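Local coordinates for dehydroquinate synthase (Thermus thermophilus, PDB 1UJN), which probably converts 3-deoxy-D-arabino-heptulosonate 7-phosphate to 3-dehydroquinate with release of phosphate, using NAD and a divalent metal, in the second step of the chorismate pathway, at residues Gly100-Ala105 with Gly130-Asn135; Asp183-Lys188 with Leu203-Ala208; Leu289-Leu294 with Glu332-Trp337. All coordinates share one frame; numbering follows the deposited sequence.

Contact 1 of 3, residues Gly100-Ala105 with Gly130-Asn135; sequences GGFVAA and GKTGIN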
loop_
_atom_site.group_PDB
_atom_site.type_symbol
_atom_site.label_atom_id
_atom_site.label_comp_id
_atom_site.label_asym_id
_atom_site.label_seq_id
_atom_site.Cartn_x
_atom_site.Cartn_y
_atom_site.Cartn_z
ATOM N N GLY A 100 10.970 6.397 -1.067
ATOM C CA GLY A 100 11.499 5.167 -0.494
ATOM C C GLY A 100 10.546 4.445 0.443
ATOM O O GLY A 100 10.503 3.214 0.468
ATOM N N GLY A 101 9.786 5.206 1.227
ATOM C CA GLY A 101 8.843 4.594 2.142
ATOM C C GLY A 101 7.714 3.918 1.383
ATOM O O GLY A 101 7.215 2.875 1.798
ATOM N N PHE A 102 7.315 4.514 0.261
ATOM C CA PHE A 102 6.241 3.960 -0.561
ATOM C C PHE A 102 6.723 2.709 -1.295
ATOM O O PHE A 102 5.970 1.739 -1.454
ATOM C CB PHE A 102 5.742 5.019 -1.550
ATOM C CG PHE A 102 4.573 4.567 -2.383
ATOM C CD1 PHE A 102 3.462 3.975 -1.784
ATOM C CD2 PHE A 102 4.583 4.738 -3.765
ATOM C CE1 PHE A 102 2.375 3.558 -2.550
ATOM C CE2 PHE A 102 3.500 4.325 -4.547
ATOM C CZ PHE A 102 2.392 3.733 -3.938
ATOM N N VAL A 103 7.976 2.733 -1.740
ATOM C CA VAL A 103 8.561 1.573 -2.402
ATOM C C VAL A 103 8.581 0.429 -1.379
ATOM O O VAL A 103 8.192 -0.688 -1.688
ATOM C CB VAL A 103 9.998 1.874 -2.880
ATOM C CG1 VAL A 103 10.723 0.579 -3.251
ATOM C CG2 VAL A 103 9.940 2.802 -4.101
ATOM N N ALA A 104 9.019 0.719 -0.157
ATOM C CA ALA A 104 9.059 -0.301 0.899
ATOM C C ALA A 104 7.661 -0.817 1.228
ATOM O O ALA A 104 7.475 -2.009 1.484
ATOM C CB ALA A 104 9.699 0.268 2.160
ATOM N N ALA A 105 6.682 0.083 1.240
ATOM C CA ALA A 105 5.313 -0.297 1.554
ATOM C C ALA A 105 4.689 -1.228 0.529
ATOM O O ALA A 105 3.786 -1.991 0.866
ATOM C CB ALA A 105 4.439 0.951 1.696
ATOM N N GLY A 130 4.010 8.188 9.343
ATOM C CA GLY A 130 3.986 7.095 8.386
ATOM C C GLY A 130 3.541 7.457 6.977
ATOM O O GLY A 130 3.280 6.571 6.171
ATOM N N LYS A 131 3.440 8.746 6.673
ATOM C CA LYS A 131 3.020 9.158 5.334
ATOM C C LYS A 131 4.105 8.939 4.288
ATOM O O LYS A 131 5.230 9.398 4.453
ATOM C CB LYS A 131 2.635 10.631 5.312
ATOM C CG LYS A 131 1.422 10.975 6.138
ATOM C CD LYS A 131 0.986 12.396 5.833
ATOM C CE LYS A 131 -0.352 12.707 6.480
ATOM N NZ LYS A 131 -0.827 14.068 6.092
ATOM N N THR A 132 3.764 8.225 3.220
ATOM C CA THR A 132 4.703 7.981 2.129
ATOM C C THR A 132 3.907 8.151 0.846
ATOM O O THR A 132 2.675 8.151 0.879
ATOM C CB THR A 132 5.290 6.544 2.162
ATOM O OG1 THR A 132 4.306 5.607 1.707
ATOM C CG2 THR A 132 5.722 6.173 3.575
ATOM N N GLY A 133 4.594 8.311 -0.283
ATOM C CA GLY A 133 3.868 8.460 -1.530
ATOM C C GLY A 133 4.592 9.231 -2.615
ATOM O O GLY A 133 5.737 9.646 -2.450
ATOM N N ILE A 134 3.904 9.417 -3.735
ATOM C CA ILE A 134 4.462 10.116 -4.881
ATOM C C ILE A 134 3.407 11.048 -5.482
ATOM O O ILE A 134 2.258 11.080 -5.026
ATOM C CB ILE A 134 4.928 9.108 -5.957
ATOM C CG1 ILE A 134 3.759 8.204 -6.365
ATOM C CG2 ILE A 134 6.079 8.251 -5.413
ATOM C CD1 ILE A 134 4.059 7.294 -7.545
ATOM N N ASN A 135 3.801 11.801 -6.506
ATOM C CA ASN A 135 2.897 12.735 -7.168
ATOM C C ASN A 135 2.396 12.176 -8.495
ATOM O O ASN A 135 2.922 11.187 -9.008
ATOM C CB ASN A 135 3.604 14.066 -7.468
ATOM C CG ASN A 135 4.288 14.660 -6.256
ATOM O OD1 ASN A 135 3.703 14.742 -5.177
ATOM N ND2 ASN A 135 5.533 15.095 -6.433
#

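Contact 2 of 3, residues Asp183-Lys188 with Leu203-Ala208; sequences DEALLK and LARAVA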
loop_
_atom_site.group_PDB
_atom_site.type_symbol
_atom_site.label_atom_id
_atom_site.label_comp_id
_atom_site.label_asym_id
_atom_site.label_seq_id
_atom_site.Cartn_x
_atom_site.Cartn_y
_atom_site.Cartn_z
ATOM N N ASP A 183 4.580 25.262 23.441
ATOM C CA ASP A 183 5.968 25.142 23.869
ATOM C C ASP A 183 6.769 26.359 23.409
ATOM O O ASP A 183 7.199 26.430 22.256
ATOM C CB ASP A 183 6.585 23.869 23.278
ATOM C CG ASP A 183 7.899 23.494 23.938
ATOM O OD1 ASP A 183 8.700 24.402 24.242
ATOM O OD2 ASP A 183 8.137 22.286 24.149
ATOM N N GLU A 184 6.972 27.308 24.318
ATOM C CA GLU A 184 7.712 28.534 24.026
ATOM C C GLU A 184 9.130 28.267 23.508
ATOM O O GLU A 184 9.673 29.052 22.728
ATOM C CB GLU A 184 7.789 29.397 25.288
ATOM C CG GLU A 184 8.423 30.768 25.101
ATOM C CD GLU A 184 7.473 31.781 24.479
ATOM O OE1 GLU A 184 6.339 31.927 24.988
ATOM O OE2 GLU A 184 7.865 32.440 23.491
ATOM N N ALA A 185 9.729 27.164 23.949
ATOM C CA ALA A 185 11.087 26.818 23.538
ATOM C C ALA A 185 11.207 26.594 22.032
ATOM O O ALA A 185 12.233 26.914 21.425
ATOM C CB ALA A 185 11.557 25.575 24.290
ATOM N N LEU A 186 10.157 26.048 21.429
ATOM C CA LEU A 186 10.170 25.781 19.995
ATOM C C LEU A 186 9.967 27.032 19.145
ATOM O O LEU A 186 10.097 26.988 17.918
ATOM C CB LEU A 186 9.110 24.727 19.657
ATOM C CG LEU A 186 9.472 23.325 20.149
ATOM C CD1 LEU A 186 8.328 22.359 19.903
ATOM C CD2 LEU A 186 10.737 22.859 19.411
ATOM N N LEU A 187 9.660 28.153 19.791
ATOM C CA LEU A 187 9.467 29.404 19.062
ATOM C C LEU A 187 10.786 30.171 18.988
ATOM O O LEU A 187 10.894 31.177 18.291
ATOM C CB LEU A 187 8.403 30.267 19.754
ATOM C CG LEU A 187 7.024 29.642 19.983
ATOM C CD1 LEU A 187 6.084 30.692 20.568
ATOM C CD2 LEU A 187 6.461 29.102 18.672
ATOM N N LYS A 188 11.788 29.676 19.705
ATOM C CA LYS A 188 13.110 30.296 19.760
ATOM C C LYS A 188 14.033 29.660 18.715
ATOM O O LYS A 188 14.642 28.617 18.969
ATOM C CB LYS A 188 13.682 30.108 21.170
ATOM C CG LYS A 188 15.059 30.707 21.416
ATOM C CD LYS A 188 15.525 30.357 22.829
ATOM C CE LYS A 188 16.895 30.946 23.152
ATOM N NZ LYS A 188 16.865 32.434 23.252
ATOM N N LEU A 203 15.790 20.026 18.147
ATOM C CA LEU A 203 15.168 19.093 17.202
ATOM C C LEU A 203 14.440 17.957 17.907
ATOM O O LEU A 203 13.341 17.559 17.498
ATOM C CB LEU A 203 16.215 18.544 16.225
ATOM C CG LEU A 203 16.714 19.566 15.190
ATOM C CD1 LEU A 203 17.820 18.962 14.346
ATOM C CD2 LEU A 203 15.559 20.017 14.305
ATOM N N ALA A 204 15.044 17.437 18.970
ATOM C CA ALA A 204 14.423 16.358 19.732
ATOM C C ALA A 204 13.121 16.864 20.330
ATOM O O ALA A 204 12.124 16.144 20.375
ATOM C CB ALA A 204 15.359 15.886 20.833
ATOM N N ARG A 205 13.124 18.112 20.788
ATOM C CA ARG A 205 11.919 18.681 21.366
ATOM C C ARG A 205 10.843 18.825 20.287
ATOM O O ARG A 205 9.665 18.556 20.530
ATOM C CB ARG A 205 12.221 20.046 21.999
ATOM C CG ARG A 205 11.002 20.715 22.612
ATOM C CD ARG A 205 11.371 22.018 23.311
ATOM N NE ARG A 205 12.025 21.781 24.593
ATOM C CZ ARG A 205 11.400 21.362 25.692
ATOM N NH1 ARG A 205 10.093 21.134 25.681
ATOM N NH2 ARG A 205 12.088 21.165 26.807
ATOM N N ALA A 206 11.255 19.240 19.094
ATOM C CA ALA A 206 10.322 19.425 17.986
ATOM C C ALA A 206 9.649 18.106 17.601
ATOM O O ALA A 206 8.435 18.053 17.396
ATOM C CB ALA A 206 11.053 20.008 16.783
ATOM N N VAL A 207 10.435 17.044 17.500
ATOM C CA VAL A 207 9.887 15.740 17.136
ATOM C C VAL A 207 8.948 15.225 18.219
ATOM O O VAL A 207 7.889 14.670 17.927
ATOM C CB VAL A 207 11.003 14.693 16.923
ATOM C CG1 VAL A 207 10.383 13.354 16.536
ATOM C CG2 VAL A 207 11.962 15.164 15.833
ATOM N N ALA A 208 9.335 15.425 19.473
ATOM C CA ALA A 208 8.530 14.967 20.601
ATOM C C ALA A 208 7.114 15.536 20.565
ATOM O O ALA A 208 6.163 14.868 20.972
ATOM C CB ALA A 208 9.220 15.333 21.909
#

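Contact 3 of 3, residues Leu289-Leu294 with Glu332-Trp337; sequences LAFEDL and EAFAAW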
loop_
_atom_site.group_PDB
_atom_site.type_symbol
_atom_site.label_atom_id
_atom_site.label_comp_id
_atom_site.label_asym_id
_atom_site.label_seq_id
_atom_site.Cartn_x
_atom_site.Cartn_y
_atom_site.Cartn_z
ATOM N N LEU A 289 -1.412 39.041 -5.349
ATOM C CA LEU A 289 -2.517 38.125 -5.129
ATOM C C LEU A 289 -3.741 38.847 -4.572
ATOM O O LEU A 289 -3.627 39.708 -3.703
ATOM C CB LEU A 289 -2.069 37.010 -4.178
ATOM C CG LEU A 289 -0.924 37.384 -3.228
ATOM C CD1 LEU A 289 -1.384 38.463 -2.253
ATOM C CD2 LEU A 289 -0.451 36.148 -2.478
ATOM N N ALA A 290 -4.910 38.501 -5.097
ATOM C CA ALA A 290 -6.155 39.109 -4.651
ATOM C C ALA A 290 -6.978 38.056 -3.929
ATOM O O ALA A 290 -6.872 36.866 -4.224
ATOM C CB ALA A 290 -6.927 39.653 -5.844
ATOM N N PHE A 291 -7.799 38.491 -2.980
ATOM C CA PHE A 291 -8.627 37.563 -2.228
ATOM C C PHE A 291 -9.527 36.754 -3.156
ATOM O O PHE A 291 -9.768 35.570 -2.921
ATOM C CB PHE A 291 -9.493 38.317 -1.220
ATOM C CG PHE A 291 -10.262 37.416 -0.299
ATOM C CD1 PHE A 291 -9.602 36.661 0.664
ATOM C CD2 PHE A 291 -11.644 37.307 -0.404
ATOM C CE1 PHE A 291 -10.305 35.810 1.509
ATOM C CE2 PHE A 291 -12.359 36.458 0.437
ATOM C CZ PHE A 291 -11.686 35.708 1.396
ATOM N N GLU A 292 -10.016 37.398 -4.212
ATOM C CA GLU A 292 -10.900 36.744 -5.170
ATOM C C GLU A 292 -10.198 35.637 -5.950
ATOM O O GLU A 292 -10.817 34.637 -6.315
ATOM C CB GLU A 292 -11.477 37.772 -6.148
ATOM C CG GLU A 292 -12.170 38.954 -5.480
ATOM C CD GLU A 292 -11.190 39.980 -4.941
ATOM O OE1 GLU A 292 -11.629 40.914 -4.236
ATOM O OE2 GLU A 292 -9.981 39.858 -5.229
ATOM N N ASP A 293 -8.907 35.818 -6.206
ATOM C CA ASP A 293 -8.131 34.828 -6.941
ATOM C C ASP A 293 -7.581 33.774 -5.986
ATOM O O ASP A 293 -6.930 32.817 -6.405
ATOM C CB ASP A 293 -6.977 35.505 -7.681
ATOM C CG ASP A 293 -7.448 36.620 -8.595
ATOM O OD1 ASP A 293 -8.327 36.365 -9.444
ATOM O OD2 ASP A 293 -6.937 37.754 -8.463
ATOM N N LEU A 294 -7.847 33.961 -4.698
ATOM C CA LEU A 294 -7.386 33.035 -3.672
ATOM C C LEU A 294 -8.383 31.894 -3.498
ATOM O O LEU A 294 -8.010 30.720 -3.512
ATOM C CB LEU A 294 -7.220 33.772 -2.341
ATOM C CG LEU A 294 -6.689 32.949 -1.167
ATOM C CD1 LEU A 294 -5.246 32.553 -1.439
ATOM C CD2 LEU A 294 -6.784 33.760 0.118
ATOM N N GLU A 332 -10.862 40.426 5.433
ATOM C CA GLU A 332 -10.245 41.426 6.296
ATOM C C GLU A 332 -8.826 41.005 6.679
ATOM O O GLU A 332 -7.891 41.799 6.611
ATOM C CB GLU A 332 -11.086 41.588 7.567
ATOM C CG GLU A 332 -10.533 42.565 8.591
ATOM C CD GLU A 332 -10.972 43.998 8.340
ATOM O OE1 GLU A 332 -12.198 44.239 8.258
ATOM O OE2 GLU A 332 -10.093 44.881 8.234
ATOM N N ALA A 333 -8.681 39.751 7.088
ATOM C CA ALA A 333 -7.381 39.225 7.495
ATOM C C ALA A 333 -6.396 39.193 6.333
ATOM O O ALA A 333 -5.213 39.475 6.511
ATOM C CB ALA A 333 -7.544 37.827 8.075
ATOM N N PHE A 334 -6.879 38.845 5.144
ATOM C CA PHE A 334 -6.005 38.786 3.979
ATOM C C PHE A 334 -5.467 40.179 3.669
ATOM O O PHE A 334 -4.293 40.341 3.338
ATOM C CB PHE A 334 -6.754 38.237 2.763
ATOM C CG PHE A 334 -5.854 37.878 1.611
ATOM C CD1 PHE A 334 -4.931 36.841 1.732
ATOM C CD2 PHE A 334 -5.916 38.582 0.414
ATOM C CE1 PHE A 334 -4.085 36.511 0.677
ATOM C CE2 PHE A 334 -5.071 38.261 -0.652
ATOM C CZ PHE A 334 -4.152 37.222 -0.519
ATOM N N ALA A 335 -6.331 41.186 3.785
ATOM C CA ALA A 335 -5.925 42.561 3.527
ATOM C C ALA A 335 -4.843 42.973 4.522
ATOM O O ALA A 335 -3.846 43.593 4.146
ATOM C CB ALA A 335 -7.130 43.496 3.635
ATOM N N ALA A 336 -5.038 42.629 5.793
ATOM C CA ALA A 336 -4.054 42.968 6.820
ATOM C C ALA A 336 -2.780 42.164 6.588
ATOM O O ALA A 336 -1.671 42.657 6.806
ATOM C CB ALA A 336 -4.607 42.674 8.198
ATOM N N TRP A 337 -2.954 40.919 6.152
ATOM C CA TRP A 337 -1.833 40.026 5.868
ATOM C C TRP A 337 -0.967 40.665 4.777
ATOM O O TRP A 337 0.258 40.730 4.900
ATOM C CB TRP A 337 -2.384 38.672 5.412
ATOM C CG TRP A 337 -1.362 37.638 5.013
ATOM C CD1 TRP A 337 -0.674 36.789 5.838
ATOM C CD2 TRP A 337 -0.983 37.299 3.678
ATOM N NE1 TRP A 337 0.105 35.929 5.090
ATOM C CE2 TRP A 337 -0.067 36.222 3.762
ATOM C CE3 TRP A 337 -1.333 37.796 2.415
ATOM C CZ2 TRP A 337 0.502 35.634 2.627
ATOM C CZ3 TRP A 337 -0.767 37.211 1.286
ATOM C CH2 TRP A 337 0.140 36.140 1.401
#

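Contact 1 of 3, residues Gly100-Ala105 with Gly130-Asn135
Thr132 lies against the backbone of helix 94-106 where Gly101 and Phe102 face strand 131-136. Its hydroxyl, OG1, comes to 3.4 Å from Phe102 CA, and its methyl, CG2, rests 3.8 Å from Gly101 CA. With OG1 set between its own backbone N and carbonyl carbon (chi1 75°), CG2 is left beside the N and turned to Gly101. A side chain at Gly101 would point at the strand and collide with that methyl, so the missing CB is what lets the threonine settle so close. The segment axes pass within 6.1 Å at an angle of 104°.

CG of Phe102, anti to the backbone N (chi1 -176°), lies beside Gly133, 4.0 Å from its CA, and the Phe102 side chain crosses that of Thr132 at about a right angle. Phe102 CB is 3.7 Å from Gly133 N, against a residue with no side chain. Ile134 offers CG2 to Phe102 CD2 at 4.2 Å, a looser apolar touch.

Tyr70 of the same chain stacks on the Phe102 ring, Tyr70 of the second subunit also packs on it, and Arg109 of the second subunit bonds through NE to Thr132 O, which places the contact at the dimer interface. Lys131, next to Thr132, is a predicted NAD-binding residue.

The Thr132 hydroxyl bonds to Ala145 O on strand 144-146, so a polar group can be buried against the helix with its bond satisfied. No hydrogen bond joins 100-105 to 130-135, where the fit rests on van der Waals contact, though a Gly133-Asp98 backbone bond is a polar tie to the same helix.

Contact 2 of 3, residues Asp183-Lys188 with Leu203-Ala208
Asp183 and Arg205 form a salt bridge, with Arg205 NH1 bonded to Asp183 OD2 at 2.7 Å. The oxygen accepts through its syn lone pair, but the bond is bent, 141° at the hydrogen, and OD2 lies 22° out of the guanidinium plane. Carboxylate and guanidinium are turned 67° from each other, so a single N-H carries the pairing instead of a flat two-pronged one. The arginine extends from helix 199-216 with CG anti to the backbone N, and a bend at chi3 turns NE off the line of the extended CB-CG-CD chain. Within its own turn, Asp183 OD1 also takes a weak hydrogen bond from Ala185 N, which would help to steady the carboxylate.

Apolar contacts flank the salt bridge. Ala185 CB rests 3.7 Å from Arg205 CD, against the aliphatic part of the arginine. Leu186 reaches deeper: its CD2 sits 3.9 Å from Arg205 CG and also 3.9 Å from Ala206 CB. The same methyl is 3.7 Å from Ala206 N.

The turn 183-188 follows helix 164-181 and packs back on the first half of helix 199-216. The Ala206 side chain is about 7 Å from that of Glu173, a predicted zinc ligand on helix 164-181. Leu186 also touches His177, while Ala206 packs on Ala174 of helix 164-181 and on Val124 of helix 120-126. Across the helix from the turn, Val207 meets Leu4 of strand 2-6.

Contact 3 of 3, residues Leu289-Leu294 with Glu332-Trp337
Phe334 and Phe291 both carry CG anti to the backbone N (chi1 -168° and -173°); Phe334 already points from helix 327-342 toward 289-294, and Phe291 CD1 comes beside its CB. Phe291 CD1 lies 3.9 Å from Phe334 CB, the two side chains passing at a slant without a ring stack. The CE2 side of the Phe334 ring lies obliquely against the backbone at Ala290 and Phe291, with CE2 3.6 Å from Phe291 N.

Leu294 covers one face of this ring. Its side chain and that of Phe334 meet tip to tip, and CD2 makes a CH-pi contact 4.2 Å from the ring centroid, 25° off the normal and displaced toward the rim. At the ring's outer end, Leu289 CD1 is 3.5 Å from Phe334 CZ. This one methyl serves two aromatic groups, since it also lies in the plane of the Trp337 indole, at its edge, 3.8 Å from CZ3. Leu289 CD2 follows at 3.9 Å from Trp337 CH2, the leucine crossing the indole at about a right angle.

An alanine in place of Phe334 would probably leave Leu294 CD2 and Leu289 CD1 without the ring they pack on, opening a gap between 289-294 and helix 327-342.

No hydrogen bond links the two segments. The indole NE1 of Trp337 bonds to Tyr253 O on helix 247-264, and its ring meets Tyr257 of that helix edge-to-face. Leu289, Leu294 and Trp337 all touch Leu233 or Leu237 of helix 231-240, so the weakly bonded turn of helix 291-294 and helix 327-342 both pack on helix 231-240, with helix 247-264 also against Trp337.

Contacts 1 and 3 are buried and contain no hydrogen bond across their segments, whereas contact 2 is only partly buried and adds a salt bridge between a partly exposed aspartate and an exposed arginine. Glycines, Thr132 and the Phe102 side chain give contact 1 a close helix-to-strand fit in the N-terminal family region, while contact 3 fills its space with aromatic rings and leucines. The three share no helix or strand: the elements are 94-106 with 131-136, the turn 183-188 with 199-216, and 291-294 with 327-342. Contacts 1 and 2 lie on opposite sides of the chain's centre, their centres about 26 Å apart. Of the three, contact 1 alone is touched by the second subunit.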